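Local coordinates for protein acetyl-CoA acetyltransferase A (PDB 6BJA) that binds coenzyme A and probably catalyses acetyl-CoA C-acetyltransfer, the thiolase reaction that makes or cleaves 3-oxoacyl-CoA thioesters, at residues T27-L31 against V205-V209; C165-T169 against I293-V297; Q179-A184 against S327-L331. All coordinates share one frame; numbering follows the deposited sequence.

Interactions 2 and 3 form one continuous packed region, whereas interaction 1 stands apart. The centres of 2 and 3 lie about 14 Å from each other, and they meet directly: Thr-296 CG2 rests 3.7 Å from Thr-329 CA, and Val-328 packs on Ala-166 and Thr-169. Both pair a segment of the N-terminal thiolase range with one of the C-terminal range beside the coenzyme A site. The side chain of Phe-295 in interaction 2 comes within about 6 Å of the bound coenzyme A, and that of Ala-184 in interaction 3 within about 7 Å. Interaction 1, with both segments in the N-terminal range, is centred about 34 Å from interaction 2 and 30 Å from interaction 3.

Interaction 1 of 3, residues T27-L31 against V205-V209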
ATOM      1  N   THR A  27     -10.242 -10.524  20.760  1.00 20.73           N
ATOM      2  CA  THR A  27     -11.671 -10.734  20.747  1.00 20.00           C
ATOM      3  C   THR A  27     -12.499  -9.571  20.207  1.00 20.88           C
ATOM      4  O   THR A  27     -13.545  -9.791  19.600  1.00 21.68           O
ATOM      5  CB  THR A  27     -12.123 -11.062  22.172  1.00 18.89           C
ATOM      6  OG1 THR A  27     -11.340 -12.172  22.665  1.00 23.11           O
ATOM      7  CG2 THR A  27     -13.607 -11.406  22.223  1.00 24.05           C
ATOM      8  N   LEU A  28     -12.018  -8.344  20.381  1.00 19.22           N
ATOM      9  CA  LEU A  28     -12.771  -7.182  19.932  1.00 18.61           C
ATOM     10  C   LEU A  28     -12.324  -6.657  18.569  1.00 20.76           C
ATOM     11  O   LEU A  28     -12.758  -5.592  18.169  1.00 17.61           O
ATOM     12  CB  LEU A  28     -12.670  -6.047  20.957  1.00 18.47           C
ATOM     13  CG  LEU A  28     -13.224  -6.349  22.349  1.00 19.64           C
ATOM     14  CD1 LEU A  28     -13.054  -5.129  23.225  1.00 18.30           C
ATOM     15  CD2 LEU A  28     -14.690  -6.776  22.286  1.00 20.26           C
ATOM     16  N   THR A  29     -11.489  -7.392  17.845  1.00 18.74           N
ATOM     17  CA  THR A  29     -10.999  -6.900  16.549  1.00 19.02           C
ATOM     18  C   THR A  29     -12.118  -6.496  15.600  1.00 21.58           C
ATOM     19  O   THR A  29     -12.003  -5.512  14.882  1.00 20.92           O
ATOM     20  CB  THR A  29     -10.132  -7.956  15.849  1.00 23.73           C
ATOM     21  OG1 THR A  29      -8.999  -8.259  16.658  1.00 23.98           O
ATOM     22  CG2 THR A  29      -9.617  -7.451  14.515  1.00 25.05           C
ATOM     23  N   SER A  30     -13.224  -7.238  15.605  1.00 20.08           N
ATOM     24  CA  SER A  30     -14.292  -6.963  14.658  1.00 21.04           C
ATOM     25  C   SER A  30     -15.144  -5.751  15.036  1.00 23.58           C
ATOM     26  O   SER A  30     -16.021  -5.327  14.261  1.00 26.44           O
ATOM     27  CB  SER A  30     -15.179  -8.193  14.524  1.00 23.78           C
ATOM     28  OG  SER A  30     -15.898  -8.417  15.715  1.00 25.99           O
ATOM     29  N   LEU A  31     -14.878  -5.179  16.208  1.00 20.96           N
ATOM     30  CA  LEU A  31     -15.598  -4.000  16.665  1.00 19.98           C
ATOM     31  C   LEU A  31     -14.737  -2.754  16.578  1.00 17.13           C
ATOM     32  O   LEU A  31     -13.572  -2.749  16.966  1.00 20.51           O
ATOM     33  CB  LEU A  31     -16.075  -4.194  18.100  1.00 20.10           C
ATOM     34  CG  LEU A  31     -17.064  -5.357  18.299  1.00 21.83           C
ATOM     35  CD1 LEU A  31     -17.521  -5.343  19.701  1.00 26.06           C
ATOM     36  CD2 LEU A  31     -18.262  -5.264  17.355  1.00 28.05           C
ATOM     37  N   VAL A 205     -19.209  -3.801  31.681  1.00 15.50           N
ATOM     38  CA  VAL A 205     -20.384  -4.178  30.911  1.00 15.79           C
ATOM     39  C   VAL A 205     -19.926  -5.144  29.818  1.00 19.47           C
ATOM     40  O   VAL A 205     -18.929  -4.902  29.127  1.00 18.05           O
ATOM     41  CB  VAL A 205     -21.085  -2.925  30.370  1.00 21.36           C
ATOM     42  CG1 VAL A 205     -21.347  -1.991  31.531  1.00 30.13           C
ATOM     43  CG2 VAL A 205     -20.248  -2.225  29.383  1.00 21.19           C
ATOM     44  N   PRO A 206     -20.615  -6.282  29.682  1.00 20.13           N
ATOM     45  CA  PRO A 206     -20.130  -7.264  28.717  1.00 18.52           C
ATOM     46  C   PRO A 206     -20.349  -6.813  27.290  1.00 21.33           C
ATOM     47  O   PRO A 206     -21.319  -6.092  27.021  1.00 22.48           O
ATOM     48  CB  PRO A 206     -20.972  -8.503  29.030  1.00 23.13           C
ATOM     49  CG  PRO A 206     -22.239  -7.947  29.586  1.00 27.80           C
ATOM     50  CD  PRO A 206     -21.799  -6.771  30.420  1.00 22.57           C
ATOM     51  N   VAL A 207     -19.462  -7.246  26.398  1.00 18.65           N
ATOM     52  CA  VAL A 207     -19.509  -6.861  24.989  1.00 19.12           C
ATOM     53  C   VAL A 207     -19.804  -8.074  24.135  1.00 19.86           C
ATOM     54  O   VAL A 207     -19.038  -9.034  24.082  1.00 19.51           O
ATOM     55  CB  VAL A 207     -18.183  -6.209  24.518  1.00 17.84           C
ATOM     56  CG1 VAL A 207     -18.268  -5.858  23.034  1.00 20.16           C
ATOM     57  CG2 VAL A 207     -17.876  -4.995  25.368  1.00 17.81           C
ATOM     58  N   SER A 208     -20.962  -8.031  23.498  1.00 20.39           N
ATOM     59  CA  SER A 208     -21.352  -9.048  22.542  1.00 21.17           C
ATOM     60  C   SER A 208     -20.503  -8.920  21.289  1.00 24.50           C
ATOM     61  O   SER A 208     -20.323  -7.812  20.789  1.00 24.25           O
ATOM     62  CB  SER A 208     -22.823  -8.885  22.181  1.00 23.31           C
ATOM     63  OG  SER A 208     -23.637  -9.020  23.338  1.00 26.99           O
ATOM     64  N   VAL A 209     -19.987 -10.036  20.782  1.00 21.84           N
ATOM     65  CA  VAL A 209     -19.209 -10.003  19.542  1.00 28.33           C
ATOM     66  C   VAL A 209     -19.922 -10.773  18.430  1.00 31.88           C
ATOM     67  O   VAL A 209     -20.133 -11.974  18.552  1.00 35.71           O
ATOM     68  CB  VAL A 209     -17.803 -10.576  19.757  1.00 29.48           C
ATOM     69  CG1 VAL A 209     -17.007 -10.534  18.457  1.00 36.54           C
ATOM     70  CG2 VAL A 209     -17.065  -9.781  20.836  1.00 30.05           C
TER
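Leu-31 and Val-207 meet tip to tip, CD1 of the leucine standing 3.5 Å from CG1 of the valine, a tighter approach than ordinary carbon packing. The same valine methyl receives Leu-28 CD2 at 3.8 Å, and here the two side chains are nearly perpendicular. Val-207 places CG1 anti to its backbone N (chi1 178°), which directs this branch at both leucines. Leu-28 CD2 also reaches Val-209 CG2, at 4.1 Å, so one leucine methyl bridges the two valines, whose side chains point to the same partner while that of Ser-208 between them points away.

This alternation is that of an extended strand: 207-208 pairs antiparallel with 218-219, forming a small two-stranded sheet beside the connection from strand 11-23 to helix 33-48. In that connection a type I turn runs from Leu-28 to Leu-31, closed by Leu-31 N donating to Leu-28 O at 2.9 Å. The turn brings both leucines to the strand, and both also pack on Leu-36 of helix 33-48.

Polar atoms contribute here through van der Waals contact. Val-209 CG1 lies 3.6 Å from Ser-30 OG and 3.7 Å from Thr-27 O, without a hydrogen bond joining the segments. Thr-27 OG1 instead bonds Glu-223, while its CG2 approaches Val-209 CG2 at 4.1 Å.

Interaction 2 of 3, residues C165-T169 against I293-V297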
ATOM      1  N   CYS A 165      11.795   7.681  26.308  1.00 19.55           N
ATOM      2  CA  CYS A 165      11.670   8.853  27.157  1.00 18.78           C
ATOM      3  C   CYS A 165      11.560   8.467  28.632  1.00 18.57           C
ATOM      4  O   CYS A 165      12.167   9.074  29.501  1.00 18.90           O
ATOM      5  CB  CYS A 165      10.447   9.673  26.760  1.00 18.56           C
ATOM      6  SG  CYS A 165      10.552  10.417  25.082  1.00 22.18           S
ATOM      7  N   ALA A 166      10.761   7.459  28.914  1.00 18.36           N
ATOM      8  CA  ALA A 166      10.512   7.090  30.301  1.00 18.66           C
ATOM      9  C   ALA A 166      11.781   6.573  30.996  1.00 18.24           C
ATOM     10  O   ALA A 166      11.874   6.614  32.228  1.00 18.02           O
ATOM     11  CB  ALA A 166       9.396   6.067  30.366  1.00 17.86           C
ATOM     12  N   GLU A 167      12.728   6.056  30.220  1.00 17.15           N
ATOM     13  CA  GLU A 167      14.013   5.636  30.780  1.00 17.67           C
ATOM     14  C   GLU A 167      14.726   6.796  31.455  1.00 20.17           C
ATOM     15  O   GLU A 167      15.484   6.590  32.411  1.00 19.15           O
ATOM     16  CB  GLU A 167      14.931   5.035  29.716  1.00 18.94           C
ATOM     17  CG  GLU A 167      14.530   3.679  29.165  1.00 20.13           C
ATOM     18  CD  GLU A 167      14.844   2.505  30.099  1.00 23.29           C
ATOM     19  OE1 GLU A 167      15.228   2.736  31.273  1.00 21.03           O
ATOM     20  OE2 GLU A 167      14.691   1.363  29.631  1.00 21.95           O
ATOM     21  N   LYS A 168      14.511   8.025  30.988  1.00 19.00           N
ATOM     22  CA  LYS A 168      15.113   9.170  31.659  1.00 18.42           C
ATOM     23  C   LYS A 168      14.606   9.280  33.104  1.00 18.86           C
ATOM     24  O   LYS A 168      15.379   9.539  34.045  1.00 19.42           O
ATOM     25  CB  LYS A 168      14.835  10.478  30.887  1.00 22.14           C
ATOM     26  CG  LYS A 168      15.375  11.716  31.617  1.00 23.13           C
ATOM     27  CD  LYS A 168      15.190  12.980  30.829  1.00 25.56           C
ATOM     28  CE  LYS A 168      15.816  14.172  31.554  1.00 24.95           C
ATOM     29  NZ  LYS A 168      15.236  14.433  32.900  1.00 24.00           N
ATOM     30  N   THR A 169      13.319   9.033  33.294  1.00 17.85           N
ATOM     31  CA  THR A 169      12.694   9.160  34.601  1.00 17.06           C
ATOM     32  C   THR A 169      13.197   8.017  35.481  1.00 18.36           C
ATOM     33  O   THR A 169      13.442   8.204  36.669  1.00 18.16           O
ATOM     34  CB  THR A 169      11.162   9.168  34.477  1.00 18.30           C
ATOM     35  OG1 THR A 169      10.794  10.276  33.623  1.00 18.27           O
ATOM     36  CG2 THR A 169      10.498   9.304  35.855  1.00 18.62           C
ATOM     37  N   ILE A 293      10.137  14.823  27.206  1.00 18.44           N
ATOM     38  CA  ILE A 293      10.883  13.651  27.638  1.00 18.32           C
ATOM     39  C   ILE A 293      10.526  13.281  29.079  1.00 18.12           C
ATOM     40  O   ILE A 293      10.645  12.117  29.465  1.00 19.94           O
ATOM     41  CB  ILE A 293      12.408  13.885  27.484  1.00 22.29           C
ATOM     42  CG1 ILE A 293      13.148  12.546  27.585  1.00 23.70           C
ATOM     43  CG2 ILE A 293      12.910  14.888  28.492  1.00 21.35           C
ATOM     44  CD1 ILE A 293      14.581  12.609  27.064  1.00 25.43           C
ATOM     45  N   ASP A 294      10.103  14.269  29.862  1.00 17.42           N
ATOM     46  CA  ASP A 294       9.816  14.082  31.293  1.00 17.76           C
ATOM     47  C   ASP A 294       8.336  13.818  31.589  1.00 17.10           C
ATOM     48  O   ASP A 294       7.881  14.011  32.713  1.00 17.65           O
ATOM     49  CB  ASP A 294      10.250  15.333  32.075  1.00 18.68           C
ATOM     50  CG  ASP A 294      11.766  15.515  32.112  1.00 20.70           C
ATOM     51  OD1 ASP A 294      12.475  14.511  32.335  1.00 22.36           O
ATOM     52  OD2 ASP A 294      12.250  16.673  31.913  1.00 23.32           O
ATOM     53  N   PHE A 295       7.578  13.431  30.571  1.00 18.52           N
ATOM     54  CA  PHE A 295       6.123  13.262  30.724  1.00 17.31           C
ATOM     55  C   PHE A 295       5.735  12.382  31.918  1.00 15.79           C
ATOM     56  O   PHE A 295       4.712  12.615  32.540  1.00 16.31           O
ATOM     57  CB  PHE A 295       5.505  12.695  29.437  1.00 18.26           C
ATOM     58  CG  PHE A 295       5.742  11.238  29.223  1.00 17.44           C
ATOM     59  CD1 PHE A 295       6.997  10.766  28.892  1.00 19.41           C
ATOM     60  CD2 PHE A 295       4.699  10.337  29.330  1.00 17.24           C
ATOM     61  CE1 PHE A 295       7.226   9.420  28.701  1.00 20.85           C
ATOM     62  CE2 PHE A 295       4.914   9.002  29.125  1.00 18.98           C
ATOM     63  CZ  PHE A 295       6.174   8.529  28.821  1.00 19.47           C
ATOM     64  N   THR A 296       6.586  11.424  32.263  1.00 18.04           N
ATOM     65  CA  THR A 296       6.290  10.496  33.332  1.00 18.08           C
ATOM     66  C   THR A 296       6.137  11.191  34.695  1.00 17.45           C
ATOM     67  O   THR A 296       5.455  10.656  35.553  1.00 18.06           O
ATOM     68  CB  THR A 296       7.397   9.409  33.413  1.00 16.77           C
ATOM     69  OG1 THR A 296       7.464   8.681  32.176  1.00 18.92           O
ATOM     70  CG2 THR A 296       7.118   8.400  34.516  1.00 16.49           C
ATOM     71  N   VAL A 297       6.775  12.348  34.920  1.00 16.89           N
ATOM     72  CA  VAL A 297       6.647  13.023  36.216  1.00 17.12           C
ATOM     73  C   VAL A 297       5.587  14.125  36.254  1.00 17.99           C
ATOM     74  O   VAL A 297       5.348  14.724  37.306  1.00 19.98           O
ATOM     75  CB  VAL A 297       8.001  13.619  36.689  1.00 19.74           C
ATOM     76  CG1 VAL A 297       9.059  12.515  36.709  1.00 24.41           C
ATOM     77  CG2 VAL A 297       8.422  14.797  35.842  1.00 21.17           C
TER
HETATM   78  O   HOH W   1       9.372  10.518  31.304  1.00 19.93           O
HETATM   79  O   HOH W   2      11.906  12.563  34.216  1.00 26.86           O
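Lys-168 and Asp-294 form a salt bridge, NZ to OD1 2.8 Å, in which OD1 accepts through its syn lone pair, the side of the other carboxylate oxygen. The bridge joins helix 162-172, in the N-terminal half of the thiolase fold, to the 3-10 turn that follows strand 280-289 in the C-terminal half, beside the active-site region. The lysine chain is extended up to CE and bends at its last torsion (chi4 -60°), which turns the ammonium group onto the carboxylate. NZ has a second anionic partner in Asp-172, so the ammonium group is shared by two acids.

Two waters continue the polar network to Thr-169. Its OG1 donates to water 2 at 2.6 Å, and this water donates in turn to Asp-294 OD1, which is thus gripped by both the ammonium group and the water. Water 1 donates to Thr-169 OG1 and to Ile-293 O, and accepts from Thr-296 N. The threonine hydroxyl therefore donates to one water and accepts from the other, and water 1 links it to two backbone groups of the 3-10 turn.

Around this network the apolar surfaces close. The aliphatic part of Lys-168 runs nearly perpendicular to Ile-293, its CD 3.8 Å from Ile-293 CG2. Thr-169 OG1 abuts Thr-296 CB at 3.5 Å. Thr-169 and Val-297 lie antiparallel side by side, Thr-169 CG2 3.6 Å from Val-297 CG1. Phe-295, whose side chain lies about 4 Å from that of Cys-383, a predicted active-site proton acceptor, turns a ring edge to the helix. At that edge, near the ring plane, CE1 meets Cys-165 CB at 3.8 Å, while Thr-296 OG1 sits 3.5 Å above one face, displaced from the ring centre.

Interaction 3 of 3, residues Q179-A184 against S327-L331; sequences QLDAYA and SVTGL
The Tyr-183 ring meets Ser-327, Gly-330 and Leu-331 from one side, reaching across the backbone of 327-331 from Ser-327 to Gly-330. The axes of 179-184 and 327-331 are nearly perpendicular (92°) and 9.2 Å apart at closest approach. With CG anti to the backbone N (chi1 -176°), the ring is sent across this crossing, where one face takes Ser-327 O, 3.9 Å above the plane and nearer the ring's margin than its centre. Farther along, the phenol oxygen settles on bare backbone: OH is 3.5 Å from CA of Gly-330, which has no side chain to stand between them.

Leu-331 fills the complementary hollow between Gln-179, Leu-180 and Tyr-183. Its CD2 branch passes obliquely by the ring, 3.7 Å from Tyr-183 CD2, and the two side chains run in opposite directions. The other branch, CD1, meets Leu-180 CD1 at 3.8 Å. Near the ring's CD1 edge sits Ser-327, its CB 3.6 Å from Tyr-183 CD1; its CA and that of Leu-180 are the nearest pair across the segments, and its OG touches Ala-184 CB.

That hydroxyl hydrogen-bonds Asn-252 O, and Leu-180 O, 3.2 Å from Ser-327 OG, competes for the same proton. Tyr-183 OH bonds to Glu-324. The side chain of Ala-184 lies about 5 Å from that of coenzyme-A-binding Tyr-188. The crossing thus joins the two thiolase ranges mainly through shape, while both hydroxyls find polar partners outside the two segments, Asn-252 and Glu-324.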
ATOM      1  N   GLN A 179      12.938  -3.278  40.581  1.00 16.82           N
ATOM      2  CA  GLN A 179      11.735  -2.567  41.026  1.00 15.99           C
ATOM      3  C   GLN A 179      10.671  -2.494  39.943  1.00 17.00           C
ATOM      4  O   GLN A 179       9.490  -2.672  40.245  1.00 17.58           O
ATOM      5  CB  GLN A 179      12.054  -1.157  41.480  1.00 17.65           C
ATOM      6  CG  GLN A 179      12.906  -1.083  42.750  1.00 17.02           C
ATOM      7  CD  GLN A 179      13.496   0.270  42.922  1.00 17.76           C
ATOM      8  OE1 GLN A 179      14.392   0.655  42.171  1.00 17.89           O
ATOM      9  NE2 GLN A 179      12.985   1.030  43.890  1.00 17.69           N
ATOM     10  N   LEU A 180      11.078  -2.224  38.703  1.00 17.00           N
ATOM     11  CA  LEU A 180      10.092  -2.120  37.612  1.00 15.55           C
ATOM     12  C   LEU A 180       9.384  -3.464  37.410  1.00 16.33           C
ATOM     13  O   LEU A 180       8.154  -3.530  37.243  1.00 17.12           O
ATOM     14  CB  LEU A 180      10.754  -1.664  36.294  1.00 17.68           C
ATOM     15  CG  LEU A 180      10.801  -0.158  36.040  1.00 25.20           C
ATOM     16  CD1 LEU A 180      11.372   0.607  37.194  1.00 23.42           C
ATOM     17  CD2 LEU A 180      11.603   0.094  34.764  1.00 29.68           C
ATOM     18  N   ASP A 181      10.151  -4.551  37.440  1.00 17.12           N
ATOM     19  CA  ASP A 181       9.578  -5.885  37.237  1.00 18.55           C
ATOM     20  C   ASP A 181       8.694  -6.288  38.419  1.00 19.08           C
ATOM     21  O   ASP A 181       7.607  -6.836  38.213  1.00 19.02           O
ATOM     22  CB  ASP A 181      10.682  -6.935  37.036  1.00 21.11           C
ATOM     23  CG  ASP A 181      11.267  -6.917  35.634  1.00 23.76           C
ATOM     24  OD1 ASP A 181      10.716  -6.200  34.745  1.00 21.35           O
ATOM     25  OD2 ASP A 181      12.267  -7.643  35.423  1.00 23.45           O
ATOM     26  N   ALA A 182       9.136  -6.011  39.647  1.00 17.57           N
ATOM     27  CA  ALA A 182       8.322  -6.342  40.809  1.00 19.02           C
ATOM     28  C   ALA A 182       7.010  -5.557  40.778  1.00 18.09           C
ATOM     29  O   ALA A 182       5.966  -6.091  41.114  1.00 18.00           O
ATOM     30  CB  ALA A 182       9.076  -6.077  42.102  1.00 20.18           C
ATOM     31  N   TYR A 183       7.073  -4.299  40.363  1.00 16.69           N
ATOM     32  CA  TYR A 183       5.879  -3.473  40.244  1.00 17.09           C
ATOM     33  C   TYR A 183       4.913  -4.067  39.233  1.00 17.66           C
ATOM     34  O   TYR A 183       3.703  -4.134  39.480  1.00 17.86           O
ATOM     35  CB  TYR A 183       6.265  -2.040  39.841  1.00 17.36           C
ATOM     36  CG  TYR A 183       5.059  -1.138  39.796  1.00 17.38           C
ATOM     37  CD1 TYR A 183       4.243  -1.100  38.673  1.00 19.56           C
ATOM     38  CD2 TYR A 183       4.711  -0.346  40.882  1.00 16.54           C
ATOM     39  CE1 TYR A 183       3.112  -0.308  38.648  1.00 16.55           C
ATOM     40  CE2 TYR A 183       3.575   0.461  40.857  1.00 19.63           C
ATOM     41  CZ  TYR A 183       2.780   0.462  39.744  1.00 18.71           C
ATOM     42  OH  TYR A 183       1.649   1.260  39.742  1.00 19.66           O
ATOM     43  N   ALA A 184       5.435  -4.501  38.094  1.00 16.54           N
ATOM     44  CA  ALA A 184       4.611  -5.053  37.043  1.00 16.08           C
ATOM     45  C   ALA A 184       3.936  -6.315  37.517  1.00 18.90           C
ATOM     46  O   ALA A 184       2.724  -6.487  37.369  1.00 18.49           O
ATOM     47  CB  ALA A 184       5.450  -5.337  35.783  1.00 18.62           C
ATOM     48  N   SER A 327       5.622   0.735  34.279  1.00 19.56           N
ATOM     49  CA  SER A 327       5.770   0.531  35.707  1.00 19.62           C
ATOM     50  C   SER A 327       6.394   1.761  36.371  1.00 17.91           C
ATOM     51  O   SER A 327       6.040   2.136  37.493  1.00 17.09           O
ATOM     52  CB  SER A 327       6.631  -0.698  35.984  1.00 18.55           C
ATOM     53  OG  SER A 327       5.908  -1.880  35.693  1.00 21.33           O
ATOM     54  N   VAL A 328       7.336   2.398  35.694  1.00 16.73           N
ATOM     55  CA  VAL A 328       7.978   3.567  36.275  1.00 16.77           C
ATOM     56  C   VAL A 328       6.976   4.697  36.521  1.00 17.18           C
ATOM     57  O   VAL A 328       7.172   5.495  37.430  1.00 16.34           O
ATOM     58  CB  VAL A 328       9.165   4.075  35.407  1.00 17.32           C
ATOM     59  CG1 VAL A 328       8.742   4.389  33.959  1.00 18.01           C
ATOM     60  CG2 VAL A 328       9.823   5.301  36.046  1.00 17.14           C
ATOM     61  N   THR A 329       5.885   4.758  35.744  1.00 15.68           N
ATOM     62  CA  THR A 329       4.883   5.789  35.970  1.00 15.56           C
ATOM     63  C   THR A 329       4.301   5.684  37.384  1.00 15.71           C
ATOM     64  O   THR A 329       4.151   6.684  38.090  1.00 17.10           O
ATOM     65  CB  THR A 329       3.757   5.677  34.952  1.00 15.80           C
ATOM     66  OG1 THR A 329       4.321   5.407  33.663  1.00 16.76           O
ATOM     67  CG2 THR A 329       2.926   6.960  34.904  1.00 17.19           C
ATOM     68  N   GLY A 330       3.965   4.460  37.783  1.00 16.40           N
ATOM     69  CA  GLY A 330       3.448   4.221  39.115  1.00 16.17           C
ATOM     70  C   GLY A 330       4.470   4.470  40.205  1.00 16.13           C
ATOM     71  O   GLY A 330       4.195   5.153  41.192  1.00 17.48           O
ATOM     72  N   LEU A 331       5.653   3.911  40.016  1.00 16.33           N
ATOM     73  CA  LEU A 331       6.725   4.066  41.009  1.00 15.69           C
ATOM     74  C   LEU A 331       7.101   5.529  41.235  1.00 17.80           C
ATOM     75  O   LEU A 331       7.291   5.971  42.367  1.00 18.49           O
ATOM     76  CB  LEU A 331       7.953   3.291  40.573  1.00 18.08           C
ATOM     77  CG  LEU A 331       7.810   1.778  40.721  1.00 20.36           C
ATOM     78  CD1 LEU A 331       8.919   1.072  39.999  1.00 20.02           C
ATOM     79  CD2 LEU A 331       7.769   1.348  42.201  1.00 20.34           C
TER